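Local coordinates for protein threonine phosphate decarboxylase-like enzyme (Sulfurospirillum multivorans, PDB 6OUX) that catalyses the pyridoxal phosphate-dependent decarboxylation of L-serine O-phosphate to ethanolamine O-phosphate, a precursor in norcobamide biosynthesis, at residues 61-64 / 65-69; 80-83 / 84-88; 256-259 / 260-264. All coordinates share one frame; numbering follows the deposited sequence.

Contact 1 of 3, residues 61-64 / 65-69; sequences DYID and RELIQ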
loop_
_atom_site.group_PDB
_atom_site.type_symbol
_atom_site.label_atom_id
_atom_site.label_comp_id
_atom_site.label_asym_id
_atom_site.label_seq_id
_atom_site.Cartn_x
_atom_site.Cartn_y
_atom_site.Cartn_z
ATOM N N ASP A 61 -16.627 10.227 -11.462
ATOM C CA ASP A 61 -17.546 10.151 -12.578
ATOM C C ASP A 61 -17.044 9.142 -13.578
ATOM O O ASP A 61 -17.845 8.390 -14.073
ATOM C CB ASP A 61 -17.728 11.526 -13.232
ATOM C CG ASP A 61 -18.704 11.501 -14.346
ATOM O OD1 ASP A 61 -19.903 11.245 -14.095
ATOM O OD2 ASP A 61 -18.253 11.691 -15.448
ATOM N N TYR A 62 -15.734 9.102 -13.871
ATOM C CA TYR A 62 -15.169 8.063 -14.682
ATOM C C TYR A 62 -15.329 6.662 -14.064
ATOM O O TYR A 62 -15.636 5.677 -14.774
ATOM C CB TYR A 62 -13.694 8.316 -15.010
ATOM C CG TYR A 62 -13.424 9.231 -16.167
ATOM C CD1 TYR A 62 -13.298 10.609 -16.019
ATOM C CD2 TYR A 62 -13.238 8.716 -17.408
ATOM C CE1 TYR A 62 -13.011 11.420 -17.082
ATOM C CE2 TYR A 62 -12.949 9.514 -18.477
ATOM C CZ TYR A 62 -12.852 10.854 -18.308
ATOM O OH TYR A 62 -12.558 11.564 -19.393
ATOM N N ILE A 63 -15.164 6.578 -12.742
ATOM C CA ILE A 63 -15.376 5.327 -12.046
ATOM C C ILE A 63 -16.858 4.852 -12.206
ATOM O O ILE A 63 -17.107 3.714 -12.550
ATOM C CB ILE A 63 -14.943 5.431 -10.601
ATOM C CG1 ILE A 63 -13.434 5.619 -10.547
ATOM C CG2 ILE A 63 -15.355 4.180 -9.837
ATOM C CD1 ILE A 63 -12.889 5.857 -9.148
ATOM N N ASP A 64 -17.796 5.747 -11.945
ATOM C CA ASP A 64 -19.180 5.429 -12.029
ATOM C C ASP A 64 -19.504 4.938 -13.411
ATOM O O ASP A 64 -20.154 3.895 -13.546
ATOM C CB ASP A 64 -20.021 6.654 -11.704
ATOM C CG ASP A 64 -21.512 6.374 -11.660
ATOM O OD1 ASP A 64 -21.908 5.232 -11.465
ATOM O OD2 ASP A 64 -22.307 7.329 -11.830
ATOM N N ARG A 65 -19.068 5.693 -14.422
ATOM C CA ARG A 65 -19.439 5.420 -15.804
ATOM C C ARG A 65 -18.721 4.193 -16.338
ATOM O O ARG A 65 -19.326 3.389 -17.040
ATOM C CB ARG A 65 -19.253 6.639 -16.742
ATOM C CG ARG A 65 -20.220 7.833 -16.481
ATOM C CD ARG A 65 -19.737 9.266 -16.970
ATOM N NE ARG A 65 -18.933 8.926 -18.072
ATOM C CZ ARG A 65 -17.655 9.089 -18.302
ATOM N NH1 ARG A 65 -17.273 8.452 -19.344
ATOM N NH2 ARG A 65 -16.826 9.918 -17.686
ATOM N N GLU A 66 -17.462 4.043 -16.008
ATOM C CA GLU A 66 -16.635 2.996 -16.607
ATOM C C GLU A 66 -16.513 1.698 -15.782
ATOM O O GLU A 66 -16.188 0.639 -16.342
ATOM C CB GLU A 66 -15.224 3.491 -16.937
ATOM C CG GLU A 66 -15.174 4.670 -17.902
ATOM C CD GLU A 66 -13.752 5.033 -18.341
ATOM O OE1 GLU A 66 -12.792 4.563 -17.729
ATOM O OE2 GLU A 66 -13.582 5.848 -19.281
ATOM N N LEU A 67 -16.742 1.786 -14.479
ATOM C CA LEU A 67 -16.571 0.590 -13.632
ATOM C C LEU A 67 -17.828 0.122 -13.004
ATOM O O LEU A 67 -18.069 -1.080 -12.930
ATOM C CB LEU A 67 -15.541 0.840 -12.508
ATOM C CG LEU A 67 -14.105 1.063 -12.981
ATOM C CD1 LEU A 67 -13.208 1.172 -11.770
ATOM C CD2 LEU A 67 -13.541 0.014 -13.907
ATOM N N ILE A 68 -18.634 1.050 -12.522
ATOM C CA ILE A 68 -19.766 0.679 -11.729
ATOM C C ILE A 68 -20.912 0.284 -12.618
ATOM O O ILE A 68 -21.400 -0.828 -12.488
ATOM C CB ILE A 68 -20.191 1.782 -10.781
ATOM C CG1 ILE A 68 -19.045 2.139 -9.814
ATOM C CG2 ILE A 68 -21.427 1.385 -10.035
ATOM C CD1 ILE A 68 -18.479 1.027 -8.977
ATOM N N GLN A 69 -21.329 1.176 -13.517
ATOM C CA GLN A 69 -22.504 0.902 -14.381
ATOM C C GLN A 69 -22.263 -0.192 -15.411
ATOM O O GLN A 69 -23.190 -0.780 -15.914
ATOM C CB GLN A 69 -22.917 2.167 -15.132
ATOM C CG GLN A 69 -23.479 3.211 -14.250
ATOM C CD GLN A 69 -24.091 4.350 -15.040
ATOM O OE1 GLN A 69 -23.505 4.797 -16.058
ATOM N NE2 GLN A 69 -25.272 4.838 -14.573
#
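Along 61-64 and 65-69 the chain continues helix 53-68, with Gln-69 in the loop that follows, and the backbone hydrogen bonds change span on the way. Arg-65 N, Glu-66 N and Leu-67 N bond four residues back to the carbonyls of Asp-61, Tyr-62 and Ile-63, the tightest of the three running from Glu-66 N to Tyr-62 O at 2.7 Å. Ile-63 O then accepts a second donor, Ile-68 N, at 3.1 Å, and Gln-69 N reaches Asp-64 O at 3.0 Å. These i to i-5 bonds mark a wider, pi-type turn at residues 65-68, in an enzyme probably of the class-II pyridoxal-phosphate-dependent aminotransferase family; here Tyr-73 of the second subunit packs against Ile-63, Asp-64 and Ile-68.

On one flank Arg-65 has two neighbours from the preceding turn. Its chain, bent at chi3 (30°), brings NH2 over the centre of the Tyr-62 ring in a cation-pi contact, with CZ 4.8 Å from the ring centroid. The same nitrogen donates a nearly straight hydrogen bond (170°) to Asp-61 OD2 at 3.2 Å, part of a salt bridge; the carboxylate oxygen lies close to the guanidinium plane but is approached from above its own. Glu-66 attends the edge of the Tyr-62 ring, OE2 standing 3.4 Å from CD2 with the carboxylate almost perpendicular to the ring. That carboxylate is held by Tyr-281 and Arg-288, while Phe-291 meets the Tyr-62 ring edge-to-face. Ile-63 CG2 rests 4.2 Å from Leu-67 CD1, and both residues pack on Tyr-281.

Contact 2 of 3, residues 80-83 / 84-88; sequences YPSQ and QRSLQ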
loop_
_atom_site.group_PDB
_atom_site.type_symbol
_atom_site.label_atom_id
_atom_site.label_comp_id
_atom_site.label_asym_id
_atom_site.label_seq_id
_atom_site.Cartn_x
_atom_site.Cartn_y
_atom_site.Cartn_z
ATOM N N TYR A 80 -5.449 -10.356 -10.536
ATOM C CA TYR A 80 -4.155 -9.890 -10.019
ATOM C C TYR A 80 -3.752 -8.609 -10.759
ATOM O O TYR A 80 -3.884 -8.542 -11.979
ATOM C CB TYR A 80 -3.007 -10.912 -10.182
ATOM C CG TYR A 80 -2.847 -11.773 -8.984
ATOM C CD1 TYR A 80 -1.839 -11.569 -8.062
ATOM C CD2 TYR A 80 -3.776 -12.760 -8.722
ATOM C CE1 TYR A 80 -1.735 -12.374 -6.943
ATOM C CE2 TYR A 80 -3.680 -13.567 -7.603
ATOM C CZ TYR A 80 -2.664 -13.373 -6.724
ATOM O OH TYR A 80 -2.625 -14.210 -5.636
ATOM N N PRO A 81 -3.278 -7.604 -10.017
ATOM C CA PRO A 81 -2.971 -6.356 -10.688
ATOM C C PRO A 81 -1.581 -6.419 -11.314
ATOM O O PRO A 81 -0.755 -7.238 -10.928
ATOM C CB PRO A 81 -2.971 -5.340 -9.568
ATOM C CG PRO A 81 -3.441 -6.048 -8.356
ATOM C CD PRO A 81 -3.132 -7.480 -8.570
ATOM N N SER A 82 -1.335 -5.524 -12.251
ATOM C CA SER A 82 -0.043 -5.446 -12.951
ATOM C C SER A 82 1.070 -5.131 -12.017
ATOM O O SER A 82 0.863 -4.488 -10.980
ATOM C CB SER A 82 -0.128 -4.383 -14.033
ATOM O OG SER A 82 -1.236 -4.631 -14.897
ATOM N N GLN A 83 2.259 -5.603 -12.393
ATOM C CA GLN A 83 3.461 -5.478 -11.618
ATOM C C GLN A 83 4.191 -4.183 -11.985
ATOM O O GLN A 83 3.832 -3.515 -12.965
ATOM C CB GLN A 83 4.396 -6.681 -11.839
ATOM C CG GLN A 83 3.771 -8.083 -11.771
ATOM C CD GLN A 83 2.774 -8.273 -10.633
ATOM O OE1 GLN A 83 1.587 -8.513 -10.869
ATOM N NE2 GLN A 83 3.252 -8.180 -9.393
ATOM N N GLN A 84 5.181 -3.840 -11.165
ATOM C CA GLN A 84 5.916 -2.578 -11.249
ATOM C C GLN A 84 6.366 -2.200 -12.665
ATOM O O GLN A 84 6.055 -1.087 -13.152
ATOM C CB GLN A 84 7.078 -2.576 -10.247
ATOM C CG GLN A 84 7.909 -1.310 -10.226
ATOM C CD GLN A 84 7.387 -0.194 -9.327
ATOM O OE1 GLN A 84 6.572 -0.395 -8.371
ATOM N NE2 GLN A 84 7.886 0.996 -9.590
ATOM N N ARG A 85 7.049 -3.118 -13.363
ATOM C CA ARG A 85 7.520 -2.833 -14.747
ATOM C C ARG A 85 6.414 -2.415 -15.725
ATOM O O ARG A 85 6.631 -1.585 -16.668
ATOM C CB ARG A 85 8.312 -4.035 -15.335
ATOM C CG ARG A 85 9.606 -4.416 -14.607
ATOM C CD ARG A 85 10.640 -3.288 -14.652
ATOM N NE ARG A 85 11.884 -3.549 -13.915
ATOM C CZ ARG A 85 12.818 -2.626 -13.649
ATOM N NH1 ARG A 85 12.646 -1.370 -14.030
ATOM N NH2 ARG A 85 13.903 -2.940 -12.939
ATOM N N SER A 86 5.215 -2.984 -15.556
ATOM C CA SER A 86 4.164 -2.647 -16.459
ATOM C C SER A 86 3.646 -1.239 -16.108
ATOM O O SER A 86 3.293 -0.484 -17.012
ATOM C CB SER A 86 3.084 -3.756 -16.533
ATOM O OG SER A 86 1.792 -3.228 -16.671
ATOM N N LEU A 87 3.653 -0.882 -14.820
ATOM C CA LEU A 87 3.214 0.435 -14.323
ATOM C C LEU A 87 4.190 1.558 -14.726
ATOM O O LEU A 87 3.780 2.630 -15.181
ATOM C CB LEU A 87 3.094 0.404 -12.800
ATOM C CG LEU A 87 2.065 -0.585 -12.250
ATOM C CD1 LEU A 87 2.161 -0.677 -10.746
ATOM C CD2 LEU A 87 0.687 -0.206 -12.747
ATOM N N GLN A 88 5.475 1.245 -14.671
ATOM C CA GLN A 88 6.511 2.107 -15.225
ATOM C C GLN A 88 6.229 2.514 -16.661
ATOM O O GLN A 88 6.301 3.731 -17.063
ATOM C CB GLN A 88 7.858 1.386 -15.113
ATOM C CG GLN A 88 8.443 1.344 -13.729
ATOM C CD GLN A 88 9.839 0.783 -13.780
ATOM O OE1 GLN A 88 10.149 0.053 -14.690
ATOM N NE2 GLN A 88 10.674 1.121 -12.836
#
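Gln-83 O is gripped by two backbone donors where the chain enters helix 84-95, with Gln-83 itself at the N-cap position. Leu-87 N bonds to this carbonyl oxygen at 3.2 Å, lying in the carbonyl plane as the first i to i-4 link of the helix. Ser-86 N is nearer to Gln-83 O, at 3.0 Å, but comes from above that plane and with a less straight N-H...O angle (132°, against 154° for Leu-87), so one oxygen serves two N-H groups of the first turn, the i to i-3 bond being the less well aligned.

From the same first turn, Arg-85 NH1 donates to Gln-88 OE1, three residues on, at 2.9 Å, in the plane of the amide and on a lone pair of its oxygen. The other terminal nitrogen, NH2, has a second partner in Asp-264, with which it forms a salt bridge. Gln-88 NE2 in turn donates to Ile-102 O, leaving the amide bonded at both ends.

Side-chain packing across the cap is light. Ser-82 CB approaches Ser-86 OG at 3.5 Å, while the Ser-82 hydroxyl turns to Glu-280 on helix 277-286. Leu-87 also leans back over the cap: with CG anti to its carbonyl carbon (chi1 -62°), it sets CG 3.5 Å from Gln-83 O, and its side chain touches Leu-283 and Ile-104. Beyond CG, the branch carbon Leu-87 CD1 ends 4.0 Å from Ser-82 O.

Contact 3 of 3, residues 256-259 / 260-264; sequences ALMD and SRKID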
loop_
_atom_site.group_PDB
_atom_site.type_symbol
_atom_site.label_atom_id
_atom_site.label_comp_id
_atom_site.label_asym_id
_atom_site.label_seq_id
_atom_site.Cartn_x
_atom_site.Cartn_y
_atom_site.Cartn_z
ATOM N N ALA A 256 8.175 8.564 -8.042
ATOM C CA ALA A 256 9.463 9.252 -8.030
ATOM C C ALA A 256 10.188 9.025 -9.335
ATOM O O ALA A 256 10.041 7.952 -9.958
ATOM C CB ALA A 256 10.332 8.764 -6.901
ATOM N N LEU A 257 10.986 10.014 -9.726
ATOM C CA LEU A 257 11.956 9.920 -10.850
ATOM C C LEU A 257 13.351 9.906 -10.204
ATOM O O LEU A 257 13.698 10.794 -9.417
ATOM C CB LEU A 257 11.838 11.125 -11.769
ATOM C CG LEU A 257 10.431 11.439 -12.312
ATOM C CD1 LEU A 257 10.440 12.641 -13.244
ATOM C CD2 LEU A 257 9.780 10.277 -13.024
ATOM N N MET A 258 14.111 8.872 -10.499
ATOM C CA MET A 258 15.402 8.691 -9.894
ATOM C C MET A 258 16.283 7.803 -10.755
ATOM O O MET A 258 15.874 7.292 -11.793
ATOM C CB MET A 258 15.274 8.165 -8.449
ATOM C CG MET A 258 14.632 6.805 -8.257
ATOM S SD MET A 258 14.484 6.248 -6.489
ATOM C CE MET A 258 12.932 6.505 -6.186
ATOM N N ASP A 259 17.510 7.649 -10.308
ATOM C CA ASP A 259 18.516 6.844 -11.014
ATOM C C ASP A 259 17.970 5.434 -11.286
ATOM O O ASP A 259 17.466 4.804 -10.381
ATOM C CB ASP A 259 19.784 6.782 -10.130
ATOM C CG ASP A 259 20.851 5.948 -10.748
ATOM O OD1 ASP A 259 21.528 6.436 -11.711
ATOM O OD2 ASP A 259 20.956 4.777 -10.352
ATOM N N SER A 260 18.031 4.961 -12.527
ATOM C CA SER A 260 17.440 3.670 -12.868
ATOM C C SER A 260 18.158 2.492 -12.238
ATOM O O SER A 260 17.507 1.471 -11.889
ATOM C CB SER A 260 17.302 3.482 -14.388
ATOM O OG SER A 260 18.561 3.554 -14.976
ATOM N N ARG A 261 19.473 2.625 -12.054
ATOM C CA ARG A 261 20.264 1.605 -11.347
ATOM C C ARG A 261 19.737 1.386 -9.912
ATOM O O ARG A 261 19.531 0.250 -9.457
ATOM C CB ARG A 261 21.731 2.089 -11.234
ATOM C CG ARG A 261 22.795 1.153 -11.754
ATOM C CD ARG A 261 22.598 0.764 -13.218
ATOM N NE ARG A 261 22.381 1.870 -14.168
ATOM C CZ ARG A 261 23.292 2.395 -15.006
ATOM N NH1 ARG A 261 24.545 1.997 -14.991
ATOM N NH2 ARG A 261 22.938 3.370 -15.833
ATOM N N LYS A 262 19.587 2.495 -9.192
ATOM C CA LYS A 262 19.022 2.511 -7.850
ATOM C C LYS A 262 17.587 1.905 -7.834
ATOM O O LYS A 262 17.256 1.068 -6.985
ATOM C CB LYS A 262 19.050 3.942 -7.379
ATOM C CG LYS A 262 18.524 4.232 -5.992
ATOM C CD LYS A 262 18.581 5.750 -5.789
ATOM C CE LYS A 262 17.864 6.241 -4.523
ATOM N NZ LYS A 262 18.795 6.322 -3.375
ATOM N N ILE A 263 16.725 2.311 -8.755
ATOM C CA ILE A 263 15.386 1.647 -8.830
ATOM C C ILE A 263 15.532 0.130 -9.044
ATOM O O ILE A 263 14.796 -0.660 -8.415
ATOM C CB ILE A 263 14.509 2.244 -9.914
ATOM C CG1 ILE A 263 14.106 3.679 -9.530
ATOM C CG2 ILE A 263 13.261 1.408 -10.168
ATOM C CD1 ILE A 263 13.487 4.430 -10.675
ATOM N N ASP A 264 16.486 -0.284 -9.896
ATOM C CA ASP A 264 16.665 -1.739 -10.224
ATOM C C ASP A 264 17.012 -2.475 -8.964
ATOM O O ASP A 264 16.466 -3.543 -8.719
ATOM C CB ASP A 264 17.798 -2.008 -11.224
ATOM C CG ASP A 264 17.489 -1.531 -12.612
ATOM O OD1 ASP A 264 16.305 -1.589 -13.089
ATOM O OD2 ASP A 264 18.481 -1.105 -13.251
HETATM O O HOH W 1 21.493 4.645 -13.585
#
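Asp-259 OD1 takes a bond from a water at 2.6 Å, and that water accepts from Arg-261 N, linking the carboxylate to an amide of the first turn of helix 260-266. The other oxygen, OD2, accepts the backbone N-H of Lys-262 at 2.9 Å, on the anti side of the carboxylate, in the capping bond that starts the helix with Asp-259 as its N-cap. The aspartate's CG lies anti to its own backbone N (chi1 178°), which swings the carboxylate over this turn. Behind the cap, Ile-263 N closes the first i to i-4 bond onto Asp-259 O at 3.1 Å.

Met-258, just after strand 254-257, lays its chain against Lys-262 and Ile-263. Its CG presses on Ile-263 CG1 at 3.4 Å, tighter than usual for two carbons, and SD lies 3.9 Å from Lys-262 CE, the two chains crossing at about a right angle. Without CG, SD and CE, as with an alanine here, a gap is likely to open beside Ile-263 CG1, and Lys-262 CE would lose its sulfur neighbour. With its negative charge at the N-terminal end of the helix, Asp-259 is likely to be stabilised by the helix dipole.

From the N terminus the contacts follow in series, each local, with none nested and none crossing. Contact 1 lies on helix 53-68, where a pi-type turn leads toward helix 73-78; contact 2 then opens helix 84-95, its centre about 22 Å from that of contact 1 without touching it. Both meet the second subunit. Much later, contact 3 turns the chain from strand 254-257 of the seven-stranded sheet into helix 260-266. Although distant in sequence, contacts 2 and 3 join directly: a salt bridge from Arg-85 NH2 to Asp-264 OD1 (2.8 Å) and packing of Gln-88 on Ile-263 fasten helix 84-95 to helix 260-266.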